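Local coordinates for methanol--corrinoid protein co-methyltransferase (Methanosarcina barkeri, PDB 2I2X) that catalyses the transfer of the methyl group of methanol to the cob(I)amide carried by its corrinoid partner protein, a step of methanogenesis from methanol, at residues A[244-249]-A[396-401]; A[374-378]-A[402-406]; A[218-224]-A[269-273]; A[167-172]-A[186-192]; A[272-276]-A[369-375]. All blocks are in the same frame, centred on the assembly; numbering follows the deposited sequence.

Interaction 1 of 5, residues A[244-249]-A[396-401]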
# COMPACT_ATOMS: atom_id res chain seq x y z
N VAL A 244 1.63 -17.19 20.66
CA VAL A 244 3.07 -17.12 20.81
C VAL A 244 3.67 -18.51 21.10
O VAL A 244 4.76 -18.83 20.59
CB VAL A 244 3.51 -16.04 21.84
CG1 VAL A 244 3.06 -16.37 23.27
CG2 VAL A 244 4.98 -15.84 21.80
N ILE A 245 2.96 -19.34 21.88
CA ILE A 245 3.43 -20.71 22.11
C ILE A 245 3.53 -21.44 20.77
O ILE A 245 4.59 -22.01 20.45
CB ILE A 245 2.54 -21.45 23.10
CG1 ILE A 245 2.66 -20.82 24.49
CG2 ILE A 245 2.97 -22.93 23.19
CD1 ILE A 245 1.62 -21.31 25.44
N ALA A 246 2.46 -21.41 19.98
CA ALA A 246 2.50 -21.99 18.63
C ALA A 246 3.72 -21.49 17.87
O ALA A 246 4.39 -22.28 17.21
CB ALA A 246 1.20 -21.74 17.85
N ARG A 247 4.04 -20.20 18.00
CA ARG A 247 5.22 -19.64 17.34
C ARG A 247 6.54 -20.23 17.81
O ARG A 247 7.42 -20.52 16.99
CB ARG A 247 5.29 -18.12 17.50
CG ARG A 247 6.44 -17.51 16.73
CD ARG A 247 6.20 -17.52 15.23
NE ARG A 247 5.04 -16.69 14.87
CZ ARG A 247 4.46 -16.68 13.67
NH1 ARG A 247 4.94 -17.45 12.69
NH2 ARG A 247 3.40 -15.90 13.45
N ALA A 248 6.68 -20.37 19.12
CA ALA A 248 7.87 -20.94 19.70
C ALA A 248 8.15 -22.36 19.18
O ALA A 248 9.27 -22.68 18.81
CB ALA A 248 7.77 -20.91 21.22
N ILE A 249 7.11 -23.19 19.12
CA ILE A 249 7.20 -24.57 18.60
C ILE A 249 7.55 -24.63 17.11
O ILE A 249 8.14 -25.62 16.64
CB ILE A 249 5.86 -25.34 18.87
CG1 ILE A 249 5.46 -25.16 20.35
CG2 ILE A 249 5.95 -26.81 18.44
CD1 ILE A 249 4.30 -26.04 20.89
N ALA A 396 11.25 -25.32 23.78
CA ALA A 396 11.00 -24.01 23.22
C ALA A 396 9.68 -23.49 23.75
O ALA A 396 9.58 -22.34 24.20
CB ALA A 396 11.01 -24.06 21.68
N ALA A 397 8.67 -24.34 23.73
CA ALA A 397 7.35 -24.01 24.23
C ALA A 397 7.39 -23.60 25.70
O ALA A 397 6.72 -22.64 26.10
CB ALA A 397 6.42 -25.22 24.04
N ILE A 398 8.17 -24.32 26.52
CA ILE A 398 8.23 -24.03 27.96
C ILE A 398 9.08 -22.79 28.23
O ILE A 398 8.76 -22.00 29.12
CB ILE A 398 8.74 -25.25 28.80
CG1 ILE A 398 7.66 -26.34 28.84
CG2 ILE A 398 9.13 -24.82 30.23
CD1 ILE A 398 8.17 -27.73 29.31
N GLU A 399 10.16 -22.65 27.46
CA GLU A 399 11.01 -21.48 27.54
C GLU A 399 10.22 -20.23 27.15
O GLU A 399 10.39 -19.16 27.75
CB GLU A 399 12.22 -21.63 26.62
CG GLU A 399 13.32 -20.62 26.90
CD GLU A 399 14.12 -20.92 28.15
OE1 GLU A 399 14.18 -22.11 28.58
OE2 GLU A 399 14.71 -19.96 28.70
N CYS A 400 9.36 -20.39 26.16
CA CYS A 400 8.49 -19.31 25.74
C CYS A 400 7.62 -18.85 26.91
O CYS A 400 7.54 -17.64 27.20
CB CYS A 400 7.63 -19.75 24.53
SG CYS A 400 6.31 -18.57 24.05
N CYS A 401 6.95 -19.80 27.55
CA CYS A 401 6.14 -19.54 28.76
C CYS A 401 6.92 -18.80 29.83
O CYS A 401 6.42 -17.81 30.41
CB CYS A 401 5.54 -20.82 29.35
SG CYS A 401 4.32 -21.65 28.28

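Interaction 2 of 5, residues A[374-378]-A[402-406]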
# COMPACT_ATOMS: atom_id res chain seq x y z
N ASN A 374 15.18 -12.41 23.31
CA ASN A 374 14.31 -13.52 23.67
C ASN A 374 14.31 -14.63 22.62
O ASN A 374 14.29 -15.83 22.95
CB ASN A 374 12.90 -13.02 23.96
CG ASN A 374 12.85 -12.14 25.19
OD1 ASN A 374 13.55 -12.43 26.17
ND2 ASN A 374 12.05 -11.04 25.16
N ALA A 375 14.32 -14.24 21.35
CA ALA A 375 14.41 -15.22 20.29
C ALA A 375 15.68 -16.09 20.47
O ALA A 375 15.63 -17.32 20.30
CB ALA A 375 14.39 -14.53 18.94
N TYR A 376 16.79 -15.44 20.83
CA TYR A 376 18.07 -16.11 21.02
C TYR A 376 17.94 -17.12 22.16
O TYR A 376 18.41 -18.26 22.06
CB TYR A 376 19.17 -15.08 21.33
CG TYR A 376 20.55 -15.68 21.47
CD1 TYR A 376 21.03 -16.13 22.72
CD2 TYR A 376 21.37 -15.83 20.34
CE1 TYR A 376 22.32 -16.73 22.82
CE2 TYR A 376 22.64 -16.39 20.42
CZ TYR A 376 23.12 -16.86 21.65
OH TYR A 376 24.39 -17.42 21.67
N ARG A 377 17.31 -16.70 23.24
CA ARG A 377 17.10 -17.54 24.42
C ARG A 377 16.29 -18.79 24.03
O ARG A 377 16.65 -19.91 24.42
CB ARG A 377 16.44 -16.72 25.53
CG ARG A 377 16.10 -17.47 26.78
CD ARG A 377 15.45 -16.56 27.83
NE ARG A 377 14.79 -17.32 28.90
CZ ARG A 377 14.20 -16.77 29.98
NH1 ARG A 377 14.18 -15.45 30.15
NH2 ARG A 377 13.62 -17.55 30.89
N VAL A 378 15.23 -18.61 23.24
CA VAL A 378 14.44 -19.73 22.76
C VAL A 378 15.31 -20.60 21.89
O VAL A 378 15.27 -21.80 22.00
CB VAL A 378 13.18 -19.29 22.02
CG1 VAL A 378 12.52 -20.49 21.31
CG2 VAL A 378 12.20 -18.62 22.98
N ASN A 402 8.16 -19.26 30.09
CA ASN A 402 9.05 -18.58 31.03
C ASN A 402 9.30 -17.14 30.64
O ASN A 402 9.22 -16.23 31.47
CB ASN A 402 10.38 -19.32 31.18
CG ASN A 402 10.21 -20.69 31.83
OD1 ASN A 402 9.24 -20.94 32.58
ND2 ASN A 402 11.15 -21.59 31.55
N ILE A 403 9.60 -16.94 29.35
CA ILE A 403 9.89 -15.64 28.82
C ILE A 403 8.73 -14.67 28.98
O ILE A 403 8.92 -13.58 29.52
CB ILE A 403 10.39 -15.70 27.36
CG1 ILE A 403 11.80 -16.28 27.36
CG2 ILE A 403 10.35 -14.28 26.73
CD1 ILE A 403 12.24 -16.83 26.06
N ILE A 404 7.52 -15.09 28.57
CA ILE A 404 6.32 -14.24 28.69
C ILE A 404 6.04 -13.93 30.17
O ILE A 404 5.69 -12.81 30.52
CB ILE A 404 5.06 -14.87 28.03
CG1 ILE A 404 5.26 -15.21 26.55
CG2 ILE A 404 3.80 -14.00 28.26
CD1 ILE A 404 5.82 -14.05 25.70
N GLU A 405 6.23 -14.91 31.04
CA GLU A 405 6.03 -14.73 32.47
C GLU A 405 6.96 -13.68 33.05
O GLU A 405 6.52 -12.84 33.85
CB GLU A 405 6.21 -16.05 33.25
CG GLU A 405 4.93 -16.82 33.44
CD GLU A 405 5.10 -18.30 33.85
OE1 GLU A 405 4.12 -19.05 33.68
OE2 GLU A 405 6.16 -18.74 34.35
N GLU A 406 8.23 -13.72 32.66
CA GLU A 406 9.19 -12.74 33.16
C GLU A 406 8.76 -11.37 32.62
O GLU A 406 8.75 -10.39 33.37
CB GLU A 406 10.63 -13.06 32.76
CG GLU A 406 11.18 -14.29 33.47
CD GLU A 406 12.47 -14.82 32.83
OE1 GLU A 406 13.24 -14.00 32.22
OE2 GLU A 406 12.72 -16.04 32.95

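Interaction 3 of 5, residues A[218-224]-A[269-273]. With ZN (zinc ion), chain Q.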
# COMPACT_ATOMS: atom_id res chain seq x y z
N THR A 218 8.43 -22.29 5.94
CA THR A 218 7.76 -21.38 6.89
C THR A 218 6.67 -22.17 7.50
O THR A 218 5.90 -22.83 6.78
CB THR A 218 6.79 -20.40 6.19
OG1 THR A 218 7.42 -19.75 5.13
CG2 THR A 218 6.26 -19.39 7.12
N ASP A 219 6.49 -21.97 8.80
CA ASP A 219 5.34 -22.55 9.42
C ASP A 219 4.01 -21.84 9.20
O ASP A 219 3.14 -21.87 10.09
CB ASP A 219 5.54 -22.74 10.90
CG ASP A 219 4.72 -23.89 11.41
OD1 ASP A 219 4.66 -24.93 10.70
OD2 ASP A 219 4.14 -23.74 12.51
N CYS A 220 3.84 -21.22 8.03
CA CYS A 220 2.64 -20.45 7.71
C CYS A 220 1.34 -21.20 7.98
O CYS A 220 0.41 -20.66 8.56
CB CYS A 220 2.64 -20.06 6.25
SG CYS A 220 1.65 -18.52 5.98
N ALA A 221 1.32 -22.47 7.57
CA ALA A 221 0.13 -23.30 7.64
C ALA A 221 -0.31 -23.58 9.08
O ALA A 221 -1.43 -24.02 9.29
CB ALA A 221 0.32 -24.59 6.84
N GLN A 222 0.56 -23.30 10.05
CA GLN A 222 0.25 -23.58 11.46
C GLN A 222 0.45 -22.33 12.29
O GLN A 222 -0.53 -21.69 12.63
CB GLN A 222 1.08 -24.77 12.02
CG GLN A 222 0.84 -26.14 11.31
CD GLN A 222 1.96 -27.16 11.59
OE1 GLN A 222 3.14 -26.82 11.62
NE2 GLN A 222 1.58 -28.41 11.79
N ALA A 223 1.69 -21.97 12.62
CA ALA A 223 1.92 -20.72 13.35
C ALA A 223 1.20 -19.42 12.79
O ALA A 223 0.57 -18.70 13.59
CB ALA A 223 3.41 -20.49 13.58
N ASN A 224 1.23 -19.15 11.47
CA ASN A 224 0.52 -17.94 11.01
C ASN A 224 -1.00 -18.06 11.16
O ASN A 224 -1.66 -17.08 11.51
CB ASN A 224 0.95 -17.39 9.62
CG ASN A 224 2.43 -16.87 9.60
OD1 ASN A 224 3.02 -16.48 10.65
ND2 ASN A 224 3.05 -16.89 8.38
N CYS A 269 7.11 -15.05 5.56
CA CYS A 269 6.06 -15.25 6.55
C CYS A 269 6.50 -16.14 7.72
O CYS A 269 5.71 -16.41 8.66
CB CYS A 269 4.77 -15.77 5.91
SG CYS A 269 4.97 -17.32 5.00
N GLY A 270 7.76 -16.56 7.68
CA GLY A 270 8.40 -17.28 8.79
C GLY A 270 8.81 -16.30 9.88
O GLY A 270 10.00 -16.01 10.06
N TYR A 271 7.85 -15.79 10.64
CA TYR A 271 8.22 -14.91 11.72
C TYR A 271 9.16 -15.56 12.72
O TYR A 271 9.93 -14.86 13.39
CB TYR A 271 6.97 -14.46 12.44
CG TYR A 271 6.13 -13.43 11.70
CD1 TYR A 271 5.22 -13.82 10.73
CD2 TYR A 271 6.21 -12.07 12.03
CE1 TYR A 271 4.41 -12.90 10.10
CE2 TYR A 271 5.42 -11.13 11.38
CZ TYR A 271 4.51 -11.56 10.42
OH TYR A 271 3.67 -10.65 9.77
N GLU A 272 9.09 -16.89 12.85
CA GLU A 272 9.99 -17.62 13.71
C GLU A 272 11.43 -17.62 13.18
O GLU A 272 12.35 -18.11 13.86
CB GLU A 272 9.49 -19.07 13.90
CG GLU A 272 9.57 -20.01 12.65
CD GLU A 272 8.43 -19.81 11.66
OE1 GLU A 272 8.27 -20.69 10.77
OE2 GLU A 272 7.70 -18.78 11.76
N ASN A 273 11.64 -17.09 11.96
CA ASN A 273 12.98 -17.02 11.35
C ASN A 273 14.00 -16.31 12.25
O ASN A 273 15.22 -16.57 12.15
CB ASN A 273 12.97 -16.35 9.98
CG ASN A 273 12.33 -17.22 8.91
OD1 ASN A 273 12.10 -18.42 9.10
ND2 ASN A 273 11.99 -16.60 7.77
ZN ZN Q . 2.79 -17.88 4.18

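Interaction 4 of 5, residues A[167-172]-A[186-192]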
# COMPACT_ATOMS: atom_id res chain seq x y z
N GLY A 167 2.87 -30.25 6.40
CA GLY A 167 3.03 -31.28 7.44
C GLY A 167 2.39 -30.90 8.77
O GLY A 167 2.72 -29.87 9.35
N GLY A 168 1.48 -31.73 9.25
CA GLY A 168 0.85 -31.50 10.55
C GLY A 168 -0.33 -30.52 10.53
O GLY A 168 -0.93 -30.23 11.57
N LYS A 169 -0.67 -30.01 9.35
CA LYS A 169 -1.75 -29.05 9.20
C LYS A 169 -3.10 -29.55 9.74
O LYS A 169 -3.81 -28.82 10.45
CB LYS A 169 -1.84 -28.63 7.72
CG LYS A 169 -3.01 -27.78 7.32
CD LYS A 169 -2.80 -27.21 5.91
CE LYS A 169 -3.41 -28.06 4.82
NZ LYS A 169 -4.76 -27.59 4.44
N GLU A 170 -3.44 -30.80 9.44
CA GLU A 170 -4.75 -31.37 9.79
C GLU A 170 -4.95 -31.49 11.31
O GLU A 170 -6.02 -31.18 11.83
CB GLU A 170 -4.99 -32.71 9.07
CG GLU A 170 -4.29 -34.00 9.64
CD GLU A 170 -2.74 -33.96 9.61
OE1 GLU A 170 -2.13 -33.11 10.29
OE2 GLU A 170 -2.14 -34.83 8.94
N VAL A 171 -3.92 -31.91 12.03
CA VAL A 171 -4.03 -32.00 13.48
C VAL A 171 -3.94 -30.63 14.15
O VAL A 171 -4.61 -30.39 15.16
CB VAL A 171 -3.01 -33.00 14.10
CG1 VAL A 171 -3.18 -33.06 15.62
CG2 VAL A 171 -3.22 -34.38 13.50
N PHE A 172 -3.12 -29.73 13.58
CA PHE A 172 -3.07 -28.34 14.04
C PHE A 172 -4.44 -27.65 13.97
O PHE A 172 -4.86 -27.00 14.93
CB PHE A 172 -2.03 -27.50 13.26
CG PHE A 172 -2.21 -26.01 13.47
CD1 PHE A 172 -1.58 -25.37 14.53
CD2 PHE A 172 -3.08 -25.28 12.65
CE1 PHE A 172 -1.77 -24.04 14.77
CE2 PHE A 172 -3.29 -23.93 12.89
CZ PHE A 172 -2.63 -23.31 13.96
N TYR A 186 2.42 -31.64 19.02
CA TYR A 186 2.52 -32.80 18.19
C TYR A 186 2.46 -32.42 16.72
O TYR A 186 3.34 -32.82 15.94
CB TYR A 186 1.43 -33.81 18.58
CG TYR A 186 1.38 -35.08 17.77
CD1 TYR A 186 2.44 -36.00 17.80
CD2 TYR A 186 0.25 -35.41 17.02
CE1 TYR A 186 2.36 -37.22 17.08
CE2 TYR A 186 0.17 -36.62 16.29
CZ TYR A 186 1.23 -37.51 16.34
OH TYR A 186 1.15 -38.66 15.61
N SER A 187 1.42 -31.67 16.34
CA SER A 187 1.25 -31.24 14.94
C SER A 187 2.42 -30.47 14.39
O SER A 187 2.94 -30.80 13.32
CB SER A 187 -0.03 -30.39 14.75
OG SER A 187 -0.11 -29.38 15.72
N ILE A 188 2.88 -29.48 15.13
CA ILE A 188 3.93 -28.61 14.63
C ILE A 188 5.31 -29.22 14.90
O ILE A 188 6.11 -29.44 13.98
CB ILE A 188 3.85 -27.17 15.28
CG1 ILE A 188 2.44 -26.57 15.13
CG2 ILE A 188 4.93 -26.28 14.74
CD1 ILE A 188 2.22 -25.30 15.95
N GLY A 189 5.59 -29.45 16.17
CA GLY A 189 6.89 -29.99 16.57
C GLY A 189 7.19 -31.38 16.03
O GLY A 189 8.27 -31.62 15.53
N CYS A 190 6.23 -32.30 16.07
CA CYS A 190 6.55 -33.67 15.69
C CYS A 190 6.21 -33.98 14.23
O CYS A 190 7.12 -34.23 13.42
CB CYS A 190 5.91 -34.66 16.67
SG CYS A 190 6.38 -34.27 18.40
N LEU A 191 4.92 -33.94 13.90
CA LEU A 191 4.53 -34.29 12.56
C LEU A 191 5.23 -33.34 11.61
O LEU A 191 5.92 -33.78 10.68
CB LEU A 191 3.03 -34.24 12.38
CG LEU A 191 2.16 -35.11 13.29
CD1 LEU A 191 0.69 -34.90 12.90
CD2 LEU A 191 2.53 -36.61 13.23
N GLY A 192 5.11 -32.03 11.88
CA GLY A 192 5.77 -31.01 11.07
C GLY A 192 7.23 -31.31 10.80
O GLY A 192 7.69 -31.27 9.67

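Interaction 5 of 5, residues A[272-276]-A[369-375]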
# COMPACT_ATOMS: atom_id res chain seq x y z
N GLU A 272 9.09 -16.89 12.85
CA GLU A 272 9.99 -17.62 13.71
C GLU A 272 11.43 -17.62 13.18
O GLU A 272 12.35 -18.11 13.86
CB GLU A 272 9.49 -19.07 13.90
CG GLU A 272 9.57 -20.01 12.65
CD GLU A 272 8.43 -19.81 11.66
OE1 GLU A 272 8.27 -20.69 10.77
OE2 GLU A 272 7.70 -18.78 11.76
N ASN A 273 11.64 -17.09 11.96
CA ASN A 273 12.98 -17.02 11.35
C ASN A 273 14.00 -16.31 12.25
O ASN A 273 15.22 -16.57 12.15
CB ASN A 273 12.97 -16.35 9.98
CG ASN A 273 12.33 -17.22 8.91
OD1 ASN A 273 12.10 -18.42 9.10
ND2 ASN A 273 11.99 -16.60 7.77
N ILE A 274 13.52 -15.43 13.13
CA ILE A 274 14.47 -14.77 14.02
C ILE A 274 15.16 -15.83 14.94
O ILE A 274 16.39 -15.83 15.14
CB ILE A 274 13.84 -13.58 14.80
CG1 ILE A 274 14.85 -12.94 15.76
CG2 ILE A 274 12.57 -14.03 15.58
CD1 ILE A 274 16.01 -12.27 15.12
N ILE A 275 14.35 -16.73 15.50
CA ILE A 275 14.92 -17.84 16.26
C ILE A 275 15.85 -18.67 15.37
O ILE A 275 16.93 -19.00 15.78
CB ILE A 275 13.82 -18.71 16.88
CG1 ILE A 275 12.99 -17.87 17.84
CG2 ILE A 275 14.43 -19.86 17.63
CD1 ILE A 275 11.61 -18.41 18.06
N VAL A 276 15.44 -18.95 14.14
CA VAL A 276 16.20 -19.81 13.23
C VAL A 276 17.56 -19.23 12.86
O VAL A 276 18.57 -19.96 12.78
CB VAL A 276 15.36 -20.16 11.96
CG1 VAL A 276 16.19 -20.91 10.93
CG2 VAL A 276 14.13 -20.99 12.33
N MET A 369 8.25 -12.24 22.70
CA MET A 369 9.07 -13.43 22.51
C MET A 369 9.96 -13.31 21.29
O MET A 369 11.06 -13.85 21.25
CB MET A 369 8.16 -14.67 22.38
CG MET A 369 8.90 -16.03 22.35
SD MET A 369 9.41 -16.57 20.68
CE MET A 369 7.90 -17.31 20.10
N LEU A 370 9.50 -12.60 20.27
CA LEU A 370 10.22 -12.57 19.02
C LEU A 370 11.35 -11.55 19.04
O LEU A 370 12.18 -11.53 18.12
CB LEU A 370 9.24 -12.28 17.88
CG LEU A 370 8.89 -13.40 16.90
CD1 LEU A 370 9.27 -14.74 17.39
CD2 LEU A 370 7.48 -13.34 16.50
N ALA A 371 11.38 -10.71 20.08
CA ALA A 371 12.50 -9.77 20.29
C ALA A 371 13.85 -10.51 20.33
O ALA A 371 13.98 -11.52 20.99
CB ALA A 371 12.27 -8.98 21.56
N TYR A 372 14.83 -10.03 19.58
CA TYR A 372 16.01 -10.82 19.25
C TYR A 372 16.72 -11.39 20.48
O TYR A 372 17.27 -12.48 20.41
CB TYR A 372 16.98 -10.05 18.33
CG TYR A 372 17.73 -8.95 19.04
CD1 TYR A 372 17.19 -7.67 19.15
CD2 TYR A 372 18.99 -9.20 19.65
CE1 TYR A 372 17.87 -6.66 19.84
CE2 TYR A 372 19.68 -8.20 20.35
CZ TYR A 372 19.12 -6.93 20.44
OH TYR A 372 19.79 -5.93 21.14
N ASP A 373 16.72 -10.69 21.61
CA ASP A 373 17.30 -11.30 22.82
C ASP A 373 16.51 -12.51 23.31
O ASP A 373 17.11 -13.52 23.70
CB ASP A 373 17.51 -10.30 23.96
CG ASP A 373 16.24 -9.64 24.38
OD1 ASP A 373 15.40 -9.44 23.47
OD2 ASP A 373 16.05 -9.31 25.58
N ASN A 374 15.18 -12.41 23.31
CA ASN A 374 14.31 -13.52 23.67
C ASN A 374 14.31 -14.63 22.62
O ASN A 374 14.29 -15.83 22.95
CB ASN A 374 12.90 -13.02 23.96
CG ASN A 374 12.85 -12.14 25.19
OD1 ASN A 374 13.55 -12.43 26.17
ND2 ASN A 374 12.05 -11.04 25.16
N ALA A 375 14.32 -14.24 21.35
CA ALA A 375 14.41 -15.22 20.29
C ALA A 375 15.68 -16.09 20.47
O ALA A 375 15.63 -17.32 20.30
CB ALA A 375 14.39 -14.53 18.94

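Interaction 1 of 5, residues A[244-249]-A[396-401]
Two helices can approach closely only where their facing residues are small, and the pair 244-249 and 396-401 illustrates the rule. Their segment axes come within 8.2 Å and run at 138° to one another, closer to antiparallel than to perpendicular. The backbones come nearest at A248 and A397, with 5.5 Å between the two CA atoms. C400 is the main bump: it fills the hollow between V244, I245 and A248, its SG 3.8 Å from V244 CG2 and 4.1 Å from I245 N, its CB 3.5 Å from A248 CB. A396 CB settles against A248 O at 3.6 Å. Further along, A397 CB fits between two isoleucines, 3.8 Å from I249 CG1 and 4.2 Å from I245 CG2, and I245 CD1 meets C401 SG at 3.9 Å. Helix 416-430 touches I245, A397 and C401. The side chains that C400 and C401 meet across the interface are apolar and no hydrogen bond crosses it, so helices 240-259 and 389-409 are joined here by shape fit and not by directed bonds.

Interaction 2 of 5, residues A[374-378]-A[402-406]
A two-pronged salt bridge joins R377 to E406: R377 NH1 donates to E406 OE1 and R377 NH2 to E406 OE2, both at 2.7 Å and both nearly straight, at 164°. The setting is an antiparallel pair of helices, 372-383 and 389-409, consecutive in the chain and crossing at 147° between segment axes. Those axes stay 11.4 Å apart, so long side chains must span the gap. R377 does so fully extended, and its remaining nitrogen, NE, pairs with E399 one turn and a little more before I403 on the partner helix; a single guanidinium thus meets two carboxylates. Beneath the charges lies I403, the residue most covered in this contact. Its CG1 sits over one face of the guanidinium, 3.5 Å from R377 NE, so the charged group closes over an apolar side chain on the more exposed side of the contact. At the flank, N374 offers its amide carbon CG to I403 CG2 at 3.6 Å, while its ND2 is engaged by the backbone oxygen of Y368. The general principle, polar at the edge and apolar within, is completed on the inner side, where V378 CG2 packs on I403 CD1 at 3.6 Å.

Interaction 3 of 5, residues A[218-224]-A[269-273]
The zinc site of MtaB is built where two pieces of chain distant in sequence meet, one leading into helix 220-230 and the other a loop after helix 240-259. C220 SG lies 2.2 Å and C269 SG 2.4 Å from the zinc ion, and E164 supplies a further ligand. The two sulfurs, C220 SG and C269 SG, are 3.7 Å apart, as expected for thiolates sharing one metal. Hydrogen bonds set the ligands in place. N224 ND2 donates to C269 O at 2.7 Å and to C220 SG at 3.2 Å, so one amide joins both cysteines, while its OD1 accepts from R247. On the other flank E272 OE1 receives D219 N at 2.9 Å; this carboxylate is also held by S254 and R247. D219 in turn uses OD2 to accept A223 N at 3.0 Å, securing the first turn of the helix. T218 closes the gap between the chains, its CG2 3.2 Å from C269 SG and 3.3 Å from G270 N. The loop itself bends sharply, with G270 at the centre of an inverse gamma turn and a type I turn running from G270 to N273. Next to C220, A221 touches the corrinoid. With E164 and C220 just beyond strands 160-163 and 213-216, the metal lies at the C-terminal ends of the strands, the usual place of a TIM-barrel active site.

Interaction 4 of 5, residues A[167-172]-A[186-192]
S187, with the most surface covered in this contact, stands at the centre of a tight helix-helix junction in which the start of helix 169-176 is laid against helix 181-210 of this TIM-barrel protein. Its CB lies 3.3 Å from G168 O and 3.4 Å from F172 N, filling the side of the first helical turn, while its OG turns back to the carbonyl of G183. F172 and V171 flank it. The ring edge of F172 faces S187 OG, and F172 CD1 meets I188 CD1 at 4.1 Å. V171 CG2 packs on L191 CD1 at 4.0 Å. Such closeness depends on glycine. G168 occupies the N-cap position with a positive phi, 83°, and a side chain there would collide with S187 O; the CA atoms of G168 and S187 are just 4.4 Å apart. G167 approaches G192 almost as closely. Segment 186-192 has a pi-type turn, with L191 N bonded to Y186 O at 2.8 Å and G192 N to S187 O at 2.9 Å. K169 points away from helix 181-210 and touches the corrinoid. No conventional hydrogen bond joins the two segments, but G168 CA makes a CA-H...O contact with S187 O at 3.5 Å.

Interaction 5 of 5, residues A[272-276]-A[369-375]
Each of these segments enters a helix. Residues 272-276 pass from a loop into helix 273-280; residues 369-375 cross a short link, with A371 at the N-cap and A375 N bonded to A371 O at 2.8 Å, before entering helix 372-383. The backbones come nearest at I275 and A375, whose CA atoms are 4.8 Å apart, an approach allowed by the small alanine. Around that point two isoleucines straddle its methyl: I274 CG1 lies 3.6 Å and I275 CG1 3.8 Å from A375 CB. I274 then extends along the link, its CG2 3.8 Å from L370 CD1 and its CD1 4.0 Å from Y372 CB. I275 also meets L370, and sets CD1 3.9 Å from M369 SD. The side chains that meet are apolar, and no hydrogen bond crosses; the polar backbone at the link is met by Q305, which pairs with L370 O and Y372 N. M369 carries the packing onward, touching V244 of helix 240-259 and C400 of helix 389-409, while I275 also rests on A251. The contact thus joins helix 273-280 to helix 372-383, beside helices 240-259 and 389-409, with helix 349-361 touching A371 and Y372.

Chemistry follows place and role, not depth alone, across these contacts. Interaction 3, nearest the chain's centre, is polar and metal-bound, whereas interactions 1, 4 and 5 are buried packing without hydrogen bonds between segments, and interaction 2, partly exposed, adds a salt bridge. Helix 389-409 serves interactions 1 and 2, and helix 372-383 serves 2 and 5, so these three form one continuous cluster; E399 of interaction 1 forms a salt bridge with R377 of interaction 2. R247 connects that cluster to the zinc site, reaching N224 and E272 of interaction 3. On the other flank, Q222 of interaction 3 lies against 167-172, and I249 of interaction 1 packs on G189, tying in interaction 4.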